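PDB 1D1J: profilin II from Homo sapiens, which binds actin and poly-L-proline sequences, and so probably links actin assembly to proline-rich partner proteins. Local coordinates for residues Q17-V30 and T34-D48. Residues are numbered along the deposited sequence; the frame is centred on the assembly and turned at random.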
ATOM      1  N   GLN A  17      14.654  13.530  14.841  1.00 21.06           N
ATOM      2  CA  GLN A  17      15.922  14.207  15.082  1.00 21.34           C
ATOM      3  C   GLN A  17      17.025  13.416  14.364  1.00 21.70           C
ATOM      4  O   GLN A  17      18.110  13.940  14.095  1.00 21.24           O
ATOM      5  CB  GLN A  17      16.208  14.298  16.582  1.00 21.36           C
ATOM      6  CG  GLN A  17      15.989  12.995  17.318  1.00 22.22           C
ATOM      7  CD  GLN A  17      16.490  13.025  18.738  1.00 22.22           C
ATOM      8  OE1 GLN A  17      17.684  12.902  18.980  1.00 23.96           O
ATOM      9  NE2 GLN A  17      15.578  13.161  19.689  1.00 22.49           N
ATOM     10  N   GLU A  18      16.723  12.153  14.049  1.00 21.98           N
ATOM     11  CA  GLU A  18      17.645  11.255  13.339  1.00 22.53           C
ATOM     12  C   GLU A  18      16.875  10.236  12.498  1.00 22.00           C
ATOM     13  O   GLU A  18      15.739   9.888  12.816  1.00 22.34           O
ATOM     14  CB  GLU A  18      18.508  10.457  14.320  1.00 22.85           C
ATOM     15  CG  GLU A  18      19.475  11.241  15.145  1.00 24.01           C
ATOM     16  CD  GLU A  18      20.336  10.337  15.995  1.00 24.97           C
ATOM     17  OE1 GLU A  18      20.754   9.278  15.477  1.00 25.01           O
ATOM     18  OE2 GLU A  18      20.595  10.680  17.172  1.00 25.26           O
ATOM     19  N   ALA A  19      17.534   9.714  11.466  1.00 21.71           N
ATOM     20  CA  ALA A  19      16.959   8.701  10.579  1.00 21.57           C
ATOM     21  C   ALA A  19      18.106   7.953   9.901  1.00 22.01           C
ATOM     22  O   ALA A  19      19.140   8.556   9.587  1.00 22.00           O
ATOM     23  CB  ALA A  19      16.063   9.347   9.539  1.00 21.00           C
ATOM     24  N   ALA A  20      17.914   6.658   9.644  1.00 21.67           N
ATOM     25  CA  ALA A  20      18.956   5.846   9.018  1.00 22.27           C
ATOM     26  C   ALA A  20      18.432   4.610   8.293  1.00 22.74           C
ATOM     27  O   ALA A  20      17.349   4.109   8.601  1.00 23.24           O
ATOM     28  CB  ALA A  20      19.994   5.423  10.072  1.00 21.38           C
ATOM     29  N   ILE A  21      19.197   4.154   7.304  1.00 23.10           N
ATOM     30  CA  ILE A  21      18.883   2.950   6.528  1.00 24.00           C
ATOM     31  C   ILE A  21      20.034   2.000   6.901  1.00 24.00           C
ATOM     32  O   ILE A  21      21.200   2.344   6.714  1.00 24.48           O
ATOM     33  CB  ILE A  21      18.895   3.227   4.995  1.00 24.15           C
ATOM     34  CG1 ILE A  21      17.942   4.374   4.643  1.00 24.96           C
ATOM     35  CG2 ILE A  21      18.465   1.983   4.233  1.00 23.99           C
ATOM     36  CD1 ILE A  21      16.463   4.091   4.958  1.00 24.46           C
ATOM     37  N   VAL A  22      19.710   0.847   7.479  1.00 23.66           N
ATOM     38  CA  VAL A  22      20.726  -0.109   7.926  1.00 24.18           C
ATOM     39  C   VAL A  22      20.478  -1.538   7.427  1.00 24.89           C
ATOM     40  O   VAL A  22      19.384  -2.077   7.572  1.00 24.59           O
ATOM     41  CB  VAL A  22      20.803  -0.135   9.481  1.00 23.77           C
ATOM     42  CG1 VAL A  22      21.774  -1.192   9.942  1.00 24.31           C
ATOM     43  CG2 VAL A  22      21.215   1.229  10.025  1.00 23.35           C
ATOM     44  N   GLY A  23      21.497  -2.148   6.831  1.00 25.96           N
ATOM     45  CA  GLY A  23      21.353  -3.507   6.335  1.00 26.71           C
ATOM     46  C   GLY A  23      21.421  -4.529   7.451  1.00 27.71           C
ATOM     47  O   GLY A  23      22.051  -4.290   8.486  1.00 27.58           O
ATOM     48  N   TYR A  24      20.784  -5.679   7.244  1.00 28.78           N
ATOM     49  CA  TYR A  24      20.787  -6.732   8.256  1.00 29.46           C
ATOM     50  C   TYR A  24      21.006  -8.123   7.661  1.00 30.78           C
ATOM     51  O   TYR A  24      20.729  -9.136   8.310  1.00 31.08           O
ATOM     52  CB  TYR A  24      19.493  -6.701   9.075  1.00 28.51           C
ATOM     53  CG  TYR A  24      18.261  -7.156   8.323  1.00 27.29           C
ATOM     54  CD1 TYR A  24      17.606  -6.303   7.435  1.00 27.04           C
ATOM     55  CD2 TYR A  24      17.742  -8.440   8.512  1.00 27.48           C
ATOM     56  CE1 TYR A  24      16.462  -6.716   6.754  1.00 27.06           C
ATOM     57  CE2 TYR A  24      16.600  -8.864   7.834  1.00 26.69           C
ATOM     58  CZ  TYR A  24      15.965  -7.997   6.960  1.00 26.72           C
ATOM     59  OH  TYR A  24      14.830  -8.407   6.303  1.00 26.76           O
ATOM     60  N   CYS A  25      21.496  -8.166   6.425  1.00 31.99           N
ATOM     61  CA  CYS A  25      21.771  -9.433   5.755  1.00 33.36           C
ATOM     62  C   CYS A  25      23.253  -9.540   5.387  1.00 33.94           C
ATOM     63  O   CYS A  25      24.082  -9.845   6.246  1.00 33.89           O
ATOM     64  CB  CYS A  25      20.871  -9.592   4.531  1.00 33.38           C
ATOM     65  SG  CYS A  25      19.134  -9.724   4.979  1.00 34.57           S
ATOM     66  N   ASP A  26      23.586  -9.283   4.123  1.00 34.69           N
ATOM     67  CA  ASP A  26      24.976  -9.340   3.673  1.00 35.61           C
ATOM     68  C   ASP A  26      25.686  -8.054   4.064  1.00 35.42           C
ATOM     69  O   ASP A  26      26.793  -8.075   4.607  1.00 35.77           O
ATOM     70  CB  ASP A  26      25.043  -9.525   2.153  1.00 36.86           C
ATOM     71  CG  ASP A  26      24.388 -10.812   1.691  1.00 37.70           C
ATOM     72  OD1 ASP A  26      24.379 -11.800   2.462  1.00 38.50           O
ATOM     73  OD2 ASP A  26      23.887 -10.833   0.549  1.00 38.66           O
ATOM     74  N   ALA A  27      25.028  -6.934   3.780  1.00 34.99           N
ATOM     75  CA  ALA A  27      25.571  -5.625   4.098  1.00 34.52           C
ATOM     76  C   ALA A  27      25.151  -5.168   5.503  1.00 34.27           C
ATOM     77  O   ALA A  27      24.482  -4.147   5.659  1.00 34.11           O
ATOM     78  CB  ALA A  27      25.138  -4.622   3.039  1.00 34.07           C
ATOM     79  N   LYS A  28      25.562  -5.926   6.520  1.00 34.33           N
ATOM     80  CA  LYS A  28      25.235  -5.611   7.911  1.00 34.76           C
ATOM     81  C   LYS A  28      25.974  -4.404   8.480  1.00 34.54           C
ATOM     82  O   LYS A  28      26.874  -4.538   9.310  1.00 35.19           O
ATOM     83  CB  LYS A  28      25.453  -6.821   8.819  1.00 35.21           C
ATOM     84  CG  LYS A  28      24.284  -7.771   8.867  1.00 36.49           C
ATOM     85  CD  LYS A  28      24.530  -8.886   9.861  1.00 37.85           C
ATOM     86  CE  LYS A  28      23.356  -9.849   9.907  1.00 39.25           C
ATOM     87  NZ  LYS A  28      23.623 -11.042  10.763  1.00 39.97           N
ATOM     88  N   TYR A  29      25.558  -3.221   8.045  1.00 33.87           N
ATOM     89  CA  TYR A  29      26.141  -1.964   8.501  1.00 33.36           C
ATOM     90  C   TYR A  29      25.250  -0.809   8.040  1.00 32.15           C
ATOM     91  O   TYR A  29      24.328  -1.004   7.246  1.00 31.79           O
ATOM     92  CB  TYR A  29      27.586  -1.798   7.985  1.00 34.17           C
ATOM     93  CG  TYR A  29      27.761  -2.074   6.506  1.00 34.83           C
ATOM     94  CD1 TYR A  29      27.353  -1.143   5.546  1.00 34.55           C
ATOM     95  CD2 TYR A  29      28.310  -3.281   6.067  1.00 35.04           C
ATOM     96  CE1 TYR A  29      27.480  -1.409   4.190  1.00 34.83           C
ATOM     97  CE2 TYR A  29      28.443  -3.557   4.712  1.00 35.41           C
ATOM     98  CZ  TYR A  29      28.025  -2.618   3.777  1.00 35.21           C
ATOM     99  OH  TYR A  29      28.130  -2.901   2.434  1.00 35.71           O
ATOM    100  N   VAL A  30      25.507   0.384   8.565  1.00 31.12           N
ATOM    101  CA  VAL A  30      24.729   1.563   8.206  1.00 29.77           C
ATOM    102  C   VAL A  30      24.979   1.960   6.747  1.00 29.12           C
ATOM    103  O   VAL A  30      26.130   2.086   6.320  1.00 29.35           O
ATOM    104  CB  VAL A  30      25.070   2.750   9.129  1.00 29.01           C
ATOM    105  CG1 VAL A  30      24.256   3.976   8.741  1.00 28.72           C
ATOM    106  CG2 VAL A  30      24.822   2.365  10.577  1.00 28.38           C
ATOM    107  N   THR A  34      21.702  10.130   9.650  1.00 27.69           N
ATOM    108  CA  THR A  34      21.766  11.549   9.981  1.00 28.34           C
ATOM    109  C   THR A  34      23.177  11.850  10.478  1.00 28.47           C
ATOM    110  O   THR A  34      23.736  11.101  11.284  1.00 28.54           O
ATOM    111  CB  THR A  34      20.751  11.908  11.099  1.00 29.04           C
ATOM    112  OG1 THR A  34      19.423  11.910  10.558  1.00 29.85           O
ATOM    113  CG2 THR A  34      21.054  13.283  11.709  1.00 28.88           C
ATOM    114  N   ALA A  35      23.764  12.922   9.957  1.00 28.78           N
ATOM    115  CA  ALA A  35      25.106  13.320  10.353  1.00 28.54           C
ATOM    116  C   ALA A  35      25.048  13.840  11.783  1.00 28.94           C
ATOM    117  O   ALA A  35      24.134  14.591  12.139  1.00 29.12           O
ATOM    118  CB  ALA A  35      25.630  14.390   9.416  1.00 28.76           C
ATOM    119  N   GLY A  36      25.981  13.374  12.611  1.00 29.27           N
ATOM    120  CA  GLY A  36      26.037  13.802  13.999  1.00 29.13           C
ATOM    121  C   GLY A  36      25.220  12.990  14.993  1.00 29.48           C
ATOM    122  O   GLY A  36      25.264  13.271  16.193  1.00 29.45           O
ATOM    123  N   GLY A  37      24.491  11.981  14.519  1.00 29.34           N
ATOM    124  CA  GLY A  37      23.685  11.176  15.425  1.00 29.32           C
ATOM    125  C   GLY A  37      24.310   9.855  15.855  1.00 28.85           C
ATOM    126  O   GLY A  37      25.417   9.515  15.418  1.00 29.04           O
ATOM    127  N   VAL A  38      23.600   9.116  16.712  1.00 27.68           N
ATOM    128  CA  VAL A  38      24.065   7.816  17.194  1.00 27.00           C
ATOM    129  C   VAL A  38      23.815   6.702  16.169  1.00 26.71           C
ATOM    130  O   VAL A  38      24.567   5.730  16.127  1.00 26.17           O
ATOM    131  CB  VAL A  38      23.430   7.420  18.563  1.00 27.62           C
ATOM    132  CG1 VAL A  38      23.711   8.497  19.604  1.00 28.71           C
ATOM    133  CG2 VAL A  38      21.929   7.168  18.429  1.00 27.42           C
ATOM    134  N   PHE A  39      22.767   6.854  15.348  1.00 26.01           N
ATOM    135  CA  PHE A  39      22.414   5.876  14.303  1.00 25.63           C
ATOM    136  C   PHE A  39      23.588   5.687  13.346  1.00 26.07           C
ATOM    137  O   PHE A  39      23.764   4.636  12.734  1.00 25.90           O
ATOM    138  CB  PHE A  39      21.200   6.356  13.491  1.00 24.10           C
ATOM    139  CG  PHE A  39      19.884   6.238  14.215  1.00 22.70           C
ATOM    140  CD1 PHE A  39      19.829   5.827  15.547  1.00 21.23           C
ATOM    141  CD2 PHE A  39      18.693   6.539  13.556  1.00 20.90           C
ATOM    142  CE1 PHE A  39      18.612   5.718  16.205  1.00 21.00           C
ATOM    143  CE2 PHE A  39      17.473   6.433  14.211  1.00 20.63           C
ATOM    144  CZ  PHE A  39      17.432   6.022  15.536  1.00 20.02           C
ATOM    145  N   GLN A  40      24.367   6.750  13.224  1.00 27.15           N
ATOM    146  CA  GLN A  40      25.553   6.819  12.386  1.00 28.37           C
ATOM    147  C   GLN A  40      26.657   5.866  12.875  1.00 28.76           C
ATOM    148  O   GLN A  40      27.554   5.492  12.111  1.00 28.74           O
ATOM    149  CB  GLN A  40      26.045   8.260  12.443  1.00 29.23           C
ATOM    150  CG  GLN A  40      27.111   8.641  11.474  1.00 29.60           C
ATOM    151  CD  GLN A  40      27.367  10.123  11.529  1.00 29.58           C
ATOM    152  OE1 GLN A  40      27.369  10.800  10.500  1.00 29.57           O
ATOM    153  NE2 GLN A  40      27.545  10.650  12.740  1.00 28.95           N
ATOM    154  N   SER A  41      26.576   5.479  14.147  1.00 29.33           N
ATOM    155  CA  SER A  41      27.552   4.585  14.765  1.00 29.92           C
ATOM    156  C   SER A  41      26.986   3.197  15.065  1.00 30.32           C
ATOM    157  O   SER A  41      27.449   2.537  15.998  1.00 30.22           O
ATOM    158  CB  SER A  41      28.061   5.192  16.078  1.00 30.01           C
ATOM    159  OG  SER A  41      28.517   6.516  15.893  1.00 30.98           O
ATOM    160  N   ILE A  42      25.977   2.759  14.309  1.00 30.60           N
ATOM    161  CA  ILE A  42      25.387   1.436  14.541  1.00 31.29           C
ATOM    162  C   ILE A  42      26.340   0.311  14.101  1.00 32.05           C
ATOM    163  O   ILE A  42      26.730   0.220  12.931  1.00 32.44           O
ATOM    164  CB  ILE A  42      23.992   1.286  13.867  1.00 30.32           C
ATOM    165  CG1 ILE A  42      22.979   2.202  14.563  1.00 30.34           C
ATOM    166  CG2 ILE A  42      23.511  -0.157  13.954  1.00 30.19           C
ATOM    167  CD1 ILE A  42      21.576   2.163  13.976  1.00 30.21           C
ATOM    168  N   THR A  43      26.729  -0.521  15.066  1.00 32.56           N
ATOM    169  CA  THR A  43      27.647  -1.625  14.817  1.00 32.90           C
ATOM    170  C   THR A  43      26.917  -2.908  14.451  1.00 33.33           C
ATOM    171  O   THR A  43      25.770  -3.119  14.857  1.00 33.77           O
ATOM    172  CB  THR A  43      28.539  -1.885  16.038  1.00 32.49           C
ATOM    173  OG1 THR A  43      27.733  -2.329  17.135  1.00 32.98           O
ATOM    174  CG2 THR A  43      29.249  -0.618  16.436  1.00 32.40           C
ATOM    175  N   PRO A  44      27.587  -3.791  13.679  1.00 33.53           N
ATOM    176  CA  PRO A  44      27.050  -5.077  13.224  1.00 33.29           C
ATOM    177  C   PRO A  44      26.476  -5.942  14.346  1.00 32.97           C
ATOM    178  O   PRO A  44      25.508  -6.673  14.135  1.00 33.04           O
ATOM    179  CB  PRO A  44      28.266  -5.726  12.566  1.00 33.77           C
ATOM    180  CG  PRO A  44      28.972  -4.538  11.975  1.00 33.48           C
ATOM    181  CD  PRO A  44      28.936  -3.568  13.127  1.00 33.35           C
ATOM    182  N   ILE A  45      27.068  -5.844  15.534  1.00 32.75           N
ATOM    183  CA  ILE A  45      26.614  -6.602  16.702  1.00 32.73           C
ATOM    184  C   ILE A  45      25.211  -6.121  17.109  1.00 32.57           C
ATOM    185  O   ILE A  45      24.349  -6.921  17.502  1.00 32.67           O
ATOM    186  CB  ILE A  45      27.576  -6.407  17.906  1.00 33.00           C
ATOM    187  CG1 ILE A  45      29.010  -6.781  17.520  1.00 34.26           C
ATOM    188  CG2 ILE A  45      27.113  -7.235  19.099  1.00 33.10           C
ATOM    189  CD1 ILE A  45      29.212  -8.263  17.210  1.00 34.69           C
ATOM    190  N   GLU A  46      25.007  -4.805  17.012  1.00 31.68           N
ATOM    191  CA  GLU A  46      23.737  -4.170  17.354  1.00 30.59           C
ATOM    192  C   GLU A  46      22.646  -4.521  16.359  1.00 30.00           C
ATOM    193  O   GLU A  46      21.485  -4.655  16.736  1.00 30.34           O
ATOM    194  CB  GLU A  46      23.902  -2.656  17.416  1.00 30.04           C
ATOM    195  CG  GLU A  46      24.871  -2.202  18.476  1.00 28.94           C
ATOM    196  CD  GLU A  46      24.913  -0.706  18.610  1.00 28.02           C
ATOM    197  OE1 GLU A  46      25.037  -0.014  17.581  1.00 28.22           O
ATOM    198  OE2 GLU A  46      24.827  -0.222  19.751  1.00 27.32           O
ATOM    199  N   ILE A  47      23.020  -4.628  15.086  1.00 29.21           N
ATOM    200  CA  ILE A  47      22.077  -4.991  14.037  1.00 28.61           C
ATOM    201  C   ILE A  47      21.609  -6.419  14.331  1.00 28.95           C
ATOM    202  O   ILE A  47      20.422  -6.724  14.215  1.00 28.97           O
ATOM    203  CB  ILE A  47      22.743  -4.925  12.640  1.00 28.58           C
ATOM    204  CG1 ILE A  47      23.333  -3.525  12.413  1.00 28.13           C
ATOM    205  CG2 ILE A  47      21.727  -5.276  11.546  1.00 27.83           C
ATOM    206  CD1 ILE A  47      24.203  -3.403  11.184  1.00 27.55           C
ATOM    207  N   ASP A  48      22.546  -7.269  14.757  1.00 28.76           N
ATOM    208  CA  ASP A  48      22.250  -8.661  15.102  1.00 28.68           C
ATOM    209  C   ASP A  48      21.193  -8.758  16.204  1.00 28.17           C
ATOM    210  O   ASP A  48      20.263  -9.556  16.096  1.00 28.07           O
ATOM    211  CB  ASP A  48      23.518  -9.402  15.563  1.00 29.75           C
ATOM    212  CG  ASP A  48      24.454  -9.777  14.410  1.00 30.52           C
ATOM    213  OD1 ASP A  48      24.080  -9.598  13.230  1.00 30.50           O
ATOM    214  OD2 ASP A  48      25.577 -10.262  14.691  1.00 30.85           O
TER
HETATM  215  O   HOH W   1      22.685   9.242  12.851  1.00 24.31           O
HETATM  216  O   HOH W   2      27.965  -0.006  10.419  1.00 27.44           O
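Ala19 and Thr34 pair at the start of the contact, Thr34 N donating to Ala19 O over 3.0 Å, before the chain of 34-48 runs along one face of strand 18-23 in the same direction, from Glu18 to Tyr24, and enters the helix at Pro44. Thr34 adds a second link: OG1, beside its own backbone N (chi1 -74°), accepts Ala19 N. Glu18 reaches the 3-10 segment with an extended side chain, and its OE1 takes Phe39 N at 3.2 Å in a nearly straight bond (171°). The same oxygen sits over one face of the Phe39 ring, 3.4 Å from CG, while OE2 receives a weak bond from Val38 N. A water bridges Glu18 OE1 to Thr34 O, so the carboxylate is held by backbone and solvent together. Next along the strand, Ala20 CB packs on Phe39 CB, and the Phe39 side chain also touches Ile111 and Met113 of strand 108-114. Val22 then sends CG1 to Ile47 CD1 (3.5 Å), while CG2 lies more loosely, 4.1 Å, from Ile42 CD1; Val30 CG2 meets Ile42 CB at 3.6 Å. Ile47 CG2 also lies against Tyr24 CB. Beyond the helix start, Lys28 NZ forms a salt bridge with Asp48 OD1 (2.9 Å), on the syn side but 32° out of the carboxylate plane. Apolar packing thus joins the helix start to the end of strand 18-23 and the loop after it, with an ion pair at one end and, at the other, a buried carboxylate whose charge is probably offset in part by the peptide N-H of Phe39 and, weakly, that of Val38.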